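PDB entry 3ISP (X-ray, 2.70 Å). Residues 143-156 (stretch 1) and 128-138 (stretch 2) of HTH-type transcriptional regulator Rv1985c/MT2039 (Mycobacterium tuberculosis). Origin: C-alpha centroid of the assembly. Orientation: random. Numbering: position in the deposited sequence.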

ATOM      1  N   GLY A 143      22.079  11.811   5.287  1.00 53.27           N
ATOM      2  CA  GLY A 143      21.609  12.563   6.435  1.00 49.92           C
ATOM      3  C   GLY A 143      20.250  13.177   6.187  1.00 50.83           C
ATOM      4  O   GLY A 143      19.911  13.465   5.040  1.00 47.48           O
ATOM      5  N   ALA A 144      19.470  13.380   7.252  1.00 49.23           N
ATOM      6  CA  ALA A 144      18.108  13.917   7.114  1.00 48.38           C
ATOM      7  C   ALA A 144      17.600  14.664   8.350  1.00 48.16           C
ATOM      8  O   ALA A 144      17.742  14.190   9.476  1.00 50.28           O
ATOM      9  CB  ALA A 144      17.132  12.800   6.749  1.00 45.99           C
ATOM     10  N   VAL A 145      16.998  15.828   8.139  1.00 42.12           N
ATOM     11  CA  VAL A 145      16.232  16.469   9.196  1.00 42.17           C
ATOM     12  C   VAL A 145      14.884  15.741   9.283  1.00 45.36           C
ATOM     13  O   VAL A 145      14.148  15.687   8.312  1.00 47.56           O
ATOM     14  CB  VAL A 145      16.037  17.970   8.920  1.00 42.67           C
ATOM     15  CG1 VAL A 145      15.150  18.600   9.972  1.00 43.72           C
ATOM     16  CG2 VAL A 145      17.384  18.676   8.863  1.00 41.86           C
ATOM     17  N   THR A 146      14.580  15.159  10.437  1.00 43.28           N
ATOM     18  CA  THR A 146      13.393  14.331  10.588  1.00 47.29           C
ATOM     19  C   THR A 146      12.777  14.533  11.961  1.00 47.46           C
ATOM     20  O   THR A 146      13.441  14.996  12.876  1.00 46.70           O
ATOM     21  CB  THR A 146      13.742  12.835  10.441  1.00 56.32           C
ATOM     22  OG1 THR A 146      12.592  12.031  10.748  1.00 53.86           O
ATOM     23  CG2 THR A 146      14.870  12.460  11.391  1.00 49.68           C
ATOM     24  N   THR A 147      11.504  14.187  12.112  1.00 50.22           N
ATOM     25  CA  THR A 147      10.844  14.337  13.404  1.00 50.65           C
ATOM     26  C   THR A 147      11.109  13.095  14.210  1.00 55.23           C
ATOM     27  O   THR A 147      10.592  12.939  15.312  1.00 61.12           O
ATOM     28  CB  THR A 147       9.309  14.536  13.281  1.00 56.73           C
ATOM     29  OG1 THR A 147       8.726  13.451  12.542  1.00 54.65           O
ATOM     30  CG2 THR A 147       8.969  15.884  12.610  1.00 44.51           C
ATOM     31  N   GLU A 148      11.930  12.218  13.639  1.00 55.72           N
ATOM     32  CA  GLU A 148      12.223  10.913  14.213  1.00 54.27           C
ATOM     33  C   GLU A 148      13.351  10.950  15.215  1.00 53.52           C
ATOM     34  O   GLU A 148      14.505  11.166  14.849  1.00 52.36           O
ATOM     35  CB  GLU A 148      12.623   9.940  13.109  1.00 61.00           C
ATOM     36  CG  GLU A 148      12.900   8.539  13.615  1.00 57.02           C
ATOM     37  CD  GLU A 148      11.623   7.809  13.959  1.00 69.56           C
ATOM     38  OE1 GLU A 148      10.790   7.605  13.037  1.00 73.84           O
ATOM     39  OE2 GLU A 148      11.448   7.451  15.147  1.00 68.80           O
ATOM     40  N   ARG A 149      13.024  10.689  16.474  1.00 55.97           N
ATOM     41  CA  ARG A 149      14.040  10.581  17.516  1.00 58.88           C
ATOM     42  C   ARG A 149      14.842   9.270  17.455  1.00 60.86           C
ATOM     43  O   ARG A 149      16.043   9.261  17.730  1.00 62.49           O
ATOM     44  CB  ARG A 149      13.402  10.748  18.898  1.00 56.85           C
ATOM     45  CG  ARG A 149      14.295  10.335  20.034  1.00 60.24           C
ATOM     46  CD  ARG A 149      13.611  10.496  21.374  1.00 65.60           C
ATOM     47  NE  ARG A 149      13.769  11.850  21.891  1.00 77.57           N
ATOM     48  CZ  ARG A 149      13.773  12.159  23.184  1.00 86.69           C
ATOM     49  NH1 ARG A 149      13.637  11.197  24.094  1.00 92.47           N
ATOM     50  NH2 ARG A 149      13.926  13.424  23.567  1.00 80.01           N
ATOM     51  N   ASN A 150      14.184   8.167  17.105  1.00 63.03           N
ATOM     52  CA  ASN A 150      14.847   6.857  17.111  1.00 66.83           C
ATOM     53  C   ASN A 150      15.893   6.732  16.010  1.00 64.63           C
ATOM     54  O   ASN A 150      15.638   7.092  14.868  1.00 70.50           O
ATOM     55  CB  ASN A 150      13.829   5.709  17.011  1.00 64.92           C
ATOM     56  CG  ASN A 150      13.041   5.493  18.311  1.00 78.41           C
ATOM     57  OD1 ASN A 150      13.386   6.025  19.384  1.00 68.12           O
ATOM     58  ND2 ASN A 150      11.973   4.700  18.217  1.00 79.00           N
ATOM     59  N   PRO A 151      17.082   6.225  16.347  1.00 65.74           N
ATOM     60  CA  PRO A 151      18.117   6.096  15.317  1.00 64.40           C
ATOM     61  C   PRO A 151      17.700   5.112  14.239  1.00 64.05           C
ATOM     62  O   PRO A 151      17.419   3.956  14.555  1.00 64.40           O
ATOM     63  CB  PRO A 151      19.315   5.525  16.088  1.00 60.78           C
ATOM     64  CG  PRO A 151      19.041   5.824  17.529  1.00 62.57           C
ATOM     65  CD  PRO A 151      17.549   5.771  17.667  1.00 69.47           C
ATOM     66  N   VAL A 152      17.658   5.554  12.988  1.00 61.63           N
ATOM     67  CA  VAL A 152      17.444   4.611  11.902  1.00 63.34           C
ATOM     68  C   VAL A 152      18.757   3.891  11.701  1.00 63.55           C
ATOM     69  O   VAL A 152      19.811   4.422  12.058  1.00 62.64           O
ATOM     70  CB  VAL A 152      16.965   5.278  10.578  1.00 65.92           C
ATOM     71  CG1 VAL A 152      16.275   6.623  10.854  1.00 58.01           C
ATOM     72  CG2 VAL A 152      18.107   5.433   9.602  1.00 62.63           C
ATOM     73  N   PRO A 153      18.692   2.666  11.161  1.00 70.66           N
ATOM     74  CA  PRO A 153      19.816   1.748  10.913  1.00 73.33           C
ATOM     75  C   PRO A 153      21.011   2.400  10.212  1.00 67.34           C
ATOM     76  O   PRO A 153      20.861   2.989   9.137  1.00 66.57           O
ATOM     77  CB  PRO A 153      19.191   0.683  10.008  1.00 72.82           C
ATOM     78  CG  PRO A 153      17.765   0.643  10.433  1.00 70.44           C
ATOM     79  CD  PRO A 153      17.397   2.052  10.824  1.00 68.21           C
ATOM     80  N   GLY A 154      22.185   2.287  10.828  1.00 65.08           N
ATOM     81  CA  GLY A 154      23.399   2.880  10.295  1.00 66.02           C
ATOM     82  C   GLY A 154      23.490   4.384  10.487  1.00 65.17           C
ATOM     83  O   GLY A 154      24.197   5.064   9.743  1.00 59.67           O
ATOM     84  N   CYS A 155      22.791   4.903  11.494  1.00 66.13           N
ATOM     85  CA  CYS A 155      22.657   6.344  11.660  1.00 57.98           C
ATOM     86  C   CYS A 155      22.820   6.856  13.094  1.00 55.28           C
ATOM     87  O   CYS A 155      22.246   6.309  14.029  1.00 55.17           O
ATOM     88  CB  CYS A 155      21.300   6.780  11.124  1.00 58.11           C
ATOM     89  SG  CYS A 155      21.264   7.171   9.382  1.00 67.98           S
ATOM     90  N   ARG A 156      23.604   7.917  13.254  1.00 58.11           N
ATOM     91  CA  ARG A 156      23.643   8.674  14.508  1.00 58.62           C
ATOM     92  C   ARG A 156      22.517   9.720  14.562  1.00 56.23           C
ATOM     93  O   ARG A 156      22.126  10.290  13.538  1.00 51.39           O
ATOM     94  CB  ARG A 156      24.981   9.396  14.670  1.00 57.80           C
ATOM     95  CG  ARG A 156      26.095   8.542  15.183  1.00 68.38           C
ATOM     96  CD  ARG A 156      27.280   9.393  15.617  1.00 79.22           C
ATOM     97  NE  ARG A 156      28.540   8.672  15.452  1.00 83.99           N
ATOM     98  CZ  ARG A 156      29.324   8.789  14.384  1.00 81.20           C
ATOM     99  NH1 ARG A 156      28.986   9.610  13.389  1.00 68.64           N
ATOM    100  NH2 ARG A 156      30.448   8.088  14.316  1.00 77.34           N
TER
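Stretch 2, residues 128-138: DQDHSARLLRE

How does stretch 2 lie on stretch 1? Residues 129-137 form an alpha helix that runs nearly antiparallel to the strand 143-146: the angle between their N-to-C directions is 162°, the signed crossing angle -162°, and the axes come within 8.4 Å. The register follows from that direction. Thr146 sits beside Gln129 (CA to CA 5.3 Å), Ala144 beside Ser132 (CA to CA 6.5 Å) and Gly143 beside Leu136 (CA to CA 6.6 Å). After the strand, stretch 1 loops back to the helix, bringing the CA of Val152 to 6.6 Å from that of Ala133 and the CA of Pro153 to 6.0 Å from that of Arg137.

Which bump fills the main hollow? Leu136, with chi1 in m and chi2 in t, gives the largest covered area of any residue here, 107 Å². Its pocket is built from both limbs of stretch 1. On the strand, its CD1 lies 4.1 Å from Ala144 CB, while its CD2 approaches Gly143 N at 3.6 Å. From the returning limb, Cys155 SG comes to 3.7 Å from Leu136 CD1, and Val152 CG2 packs 3.7 Å from Leu136 CB. The strand backbone at Gly143 and the small Ala144 form one wall of the hollow, Val152 and Cys155 another.

What does stretch 1 push back toward the helix? Val152 is its chief bump, covered over 60 Å²; besides meeting Leu136, it places CG1 4.3 Å from Ala133 CB, a looser contact than the one with Leu136. Pro153 follows, its CD 4.0 Å from Arg137 CG, so that the ring rests on the aliphatic part of the arginine. A type II turn from Val152 to Cys155, with Gly154 at positive phi, then carries the chain into the next strand segment. Arg149, Asn150 and Pro151 make no contact with the helix.

How is the contact closed at the start of the helix? Asp128 caps it, OD1 accepting from His131 N at 2.9 Å, and the helix then begins against Thr146. Ser132 is a low bump on this face: its CB lies 4.1 Å from Ala144 CB and its OG 3.8 Å from Thr146 CB. Alongside, water 1 bridges the stretches, donating to Gln129 O at 2.9 Å and hydrogen-bonding with Thr146 OG1 at 2.5 Å. Thr146 OG1 also accepts from Glu148 N at 3.0 Å, which ties down the chain as it leaves the strand. Around Leu136 and Val152 the fit is apolar; at the helix start Gln129, 85 Å² of it covered, lies against Thr146, with Gln129 CG 3.4 Å from Thr146 OG1.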

ATOM      1  N   ASP A 128       8.845  13.773   4.182  1.00 56.76           N
ATOM      2  CA  ASP A 128       8.340  13.748   5.542  1.00 61.79           C
ATOM      3  C   ASP A 128       9.146  12.750   6.384  1.00 66.38           C
ATOM      4  O   ASP A 128      10.186  12.247   5.945  1.00 63.97           O
ATOM      5  CB  ASP A 128       6.821  13.470   5.595  1.00 62.44           C
ATOM      6  CG  ASP A 128       6.420  12.101   5.002  1.00 71.19           C
ATOM      7  OD1 ASP A 128       7.240  11.146   4.941  1.00 66.94           O
ATOM      8  OD2 ASP A 128       5.240  11.984   4.610  1.00 73.97           O
ATOM      9  N   GLN A 129       8.665  12.478   7.592  1.00 64.56           N
ATOM     10  CA  GLN A 129       9.350  11.587   8.509  1.00 59.39           C
ATOM     11  C   GLN A 129       9.580  10.232   7.879  1.00 64.91           C
ATOM     12  O   GLN A 129      10.709   9.733   7.850  1.00 66.36           O
ATOM     13  CB  GLN A 129       8.515  11.409   9.770  1.00 63.83           C
ATOM     14  CG  GLN A 129       9.315  11.076  10.996  1.00 59.52           C
ATOM     15  CD  GLN A 129       8.488  10.349  12.031  1.00 65.71           C
ATOM     16  OE1 GLN A 129       7.919   9.294  11.753  1.00 69.26           O
ATOM     17  NE2 GLN A 129       8.417  10.909  13.236  1.00 66.62           N
ATOM     18  N   ASP A 130       8.507   9.625   7.384  1.00 68.13           N
ATOM     19  CA  ASP A 130       8.612   8.262   6.878  1.00 71.66           C
ATOM     20  C   ASP A 130       9.452   8.186   5.612  1.00 66.39           C
ATOM     21  O   ASP A 130      10.373   7.386   5.524  1.00 63.61           O
ATOM     22  CB  ASP A 130       7.234   7.633   6.680  1.00 67.05           C
ATOM     23  CG  ASP A 130       6.565   7.283   7.994  1.00 80.18           C
ATOM     24  OD1 ASP A 130       7.184   7.498   9.061  1.00 76.90           O
ATOM     25  OD2 ASP A 130       5.418   6.793   7.963  1.00 90.83           O
ATOM     26  N   HIS A 131       9.145   9.032   4.640  1.00 65.78           N
ATOM     27  CA  HIS A 131       9.897   9.034   3.398  1.00 66.87           C
ATOM     28  C   HIS A 131      11.408   9.173   3.619  1.00 69.83           C
ATOM     29  O   HIS A 131      12.201   8.499   2.949  1.00 70.63           O
ATOM     30  CB  HIS A 131       9.396  10.133   2.464  1.00 68.35           C
ATOM     31  CG  HIS A 131       8.020   9.890   1.919  1.00 78.65           C
ATOM     32  ND1 HIS A 131       7.734   8.862   1.042  1.00 75.20           N
ATOM     33  CD2 HIS A 131       6.856  10.561   2.103  1.00 78.97           C
ATOM     34  CE1 HIS A 131       6.452   8.902   0.724  1.00 78.31           C
ATOM     35  NE2 HIS A 131       5.898   9.924   1.353  1.00 79.83           N
ATOM     36  N   SER A 132      11.805  10.039   4.555  1.00 67.18           N
ATOM     37  CA  SER A 132      13.231  10.297   4.804  1.00 66.33           C
ATOM     38  C   SER A 132      13.945   9.133   5.500  1.00 64.26           C
ATOM     39  O   SER A 132      15.086   8.820   5.170  1.00 67.29           O
ATOM     40  CB  SER A 132      13.441  11.613   5.567  1.00 63.03           C
ATOM     41  OG  SER A 132      13.071  11.493   6.925  1.00 63.79           O
ATOM     42  N   ALA A 133      13.282   8.483   6.450  1.00 64.31           N
ATOM     43  CA  ALA A 133      13.867   7.300   7.081  1.00 61.30           C
ATOM     44  C   ALA A 133      14.178   6.215   6.051  1.00 64.25           C
ATOM     45  O   ALA A 133      15.161   5.489   6.189  1.00 62.78           O
ATOM     46  CB  ALA A 133      12.949   6.759   8.151  1.00 64.02           C
ATOM     47  N   ARG A 134      13.337   6.092   5.025  1.00 66.62           N
ATOM     48  CA  ARG A 134      13.591   5.127   3.957  1.00 70.59           C
ATOM     49  C   ARG A 134      14.887   5.455   3.220  1.00 67.11           C
ATOM     50  O   ARG A 134      15.752   4.597   3.046  1.00 66.88           O
ATOM     51  CB  ARG A 134      12.430   5.071   2.958  1.00 72.57           C
ATOM     52  CG  ARG A 134      12.593   3.966   1.909  1.00 76.80           C
ATOM     53  CD  ARG A 134      11.593   4.074   0.764  1.00 87.11           C
ATOM     54  NE  ARG A 134      11.371   2.783   0.105  1.00 99.99           N
ATOM     55  CZ  ARG A 134      10.941   2.637  -1.149  1.00104.90           C
ATOM     56  NH1 ARG A 134      10.696   3.703  -1.902  1.00101.33           N
ATOM     57  NH2 ARG A 134      10.767   1.421  -1.655  1.00103.20           N
ATOM     58  N   LEU A 135      15.010   6.704   2.788  1.00 65.44           N
ATOM     59  CA  LEU A 135      16.180   7.161   2.054  1.00 62.30           C
ATOM     60  C   LEU A 135      17.462   7.031   2.883  1.00 64.34           C
ATOM     61  O   LEU A 135      18.558   6.883   2.335  1.00 64.12           O
ATOM     62  CB  LEU A 135      15.977   8.605   1.593  1.00 59.05           C
ATOM     63  CG  LEU A 135      14.695   8.863   0.799  1.00 64.95           C
ATOM     64  CD1 LEU A 135      14.475  10.351   0.568  1.00 61.89           C
ATOM     65  CD2 LEU A 135      14.725   8.117  -0.524  1.00 65.56           C
ATOM     66  N   LEU A 136      17.332   7.094   4.201  1.00 61.74           N
ATOM     67  CA  LEU A 136      18.485   6.857   5.057  1.00 61.89           C
ATOM     68  C   LEU A 136      18.854   5.379   5.066  1.00 59.92           C
ATOM     69  O   LEU A 136      20.000   5.026   4.815  1.00 65.05           O
ATOM     70  CB  LEU A 136      18.232   7.342   6.480  1.00 62.22           C
ATOM     71  CG  LEU A 136      18.288   8.845   6.702  1.00 58.60           C
ATOM     72  CD1 LEU A 136      18.306   9.127   8.195  1.00 62.50           C
ATOM     73  CD2 LEU A 136      19.516   9.430   6.032  1.00 56.51           C
ATOM     74  N   ARG A 137      17.885   4.522   5.361  1.00 57.28           N
ATOM     75  CA  ARG A 137      18.109   3.089   5.314  1.00 59.56           C
ATOM     76  C   ARG A 137      18.729   2.659   3.992  1.00 62.85           C
ATOM     77  O   ARG A 137      19.650   1.847   3.973  1.00 70.64           O
ATOM     78  CB  ARG A 137      16.801   2.332   5.528  1.00 63.84           C
ATOM     79  CG  ARG A 137      16.422   2.152   6.985  1.00 68.79           C
ATOM     80  CD  ARG A 137      15.257   1.197   7.143  1.00 65.68           C
ATOM     81  NE  ARG A 137      14.169   1.523   6.223  1.00 70.41           N
ATOM     82  CZ  ARG A 137      13.164   2.349   6.505  1.00 75.13           C
ATOM     83  NH1 ARG A 137      13.100   2.944   7.696  1.00 72.78           N
ATOM     84  NH2 ARG A 137      12.225   2.578   5.596  1.00 71.95           N
ATOM     85  N   GLU A 138      18.229   3.209   2.893  1.00 58.72           N
ATOM     86  CA  GLU A 138      18.624   2.764   1.558  1.00 66.69           C
ATOM     87  C   GLU A 138      19.936   3.384   1.040  1.00 66.88           C
ATOM     88  O   GLU A 138      20.324   3.173  -0.119  1.00 64.85           O
ATOM     89  CB  GLU A 138      17.483   3.018   0.554  1.00 70.72           C
ATOM     90  CG  GLU A 138      16.245   2.130   0.739  1.00 74.79           C
ATOM     91  CD  GLU A 138      15.192   2.334  -0.352  1.00 86.33           C
ATOM     92  OE1 GLU A 138      15.411   3.195  -1.239  1.00 88.55           O
ATOM     93  OE2 GLU A 138      14.145   1.635  -0.321  1.00 77.44           O
TER
HETATM   94  O   HOH W   1      12.792   9.720   9.858  1.00 57.45           O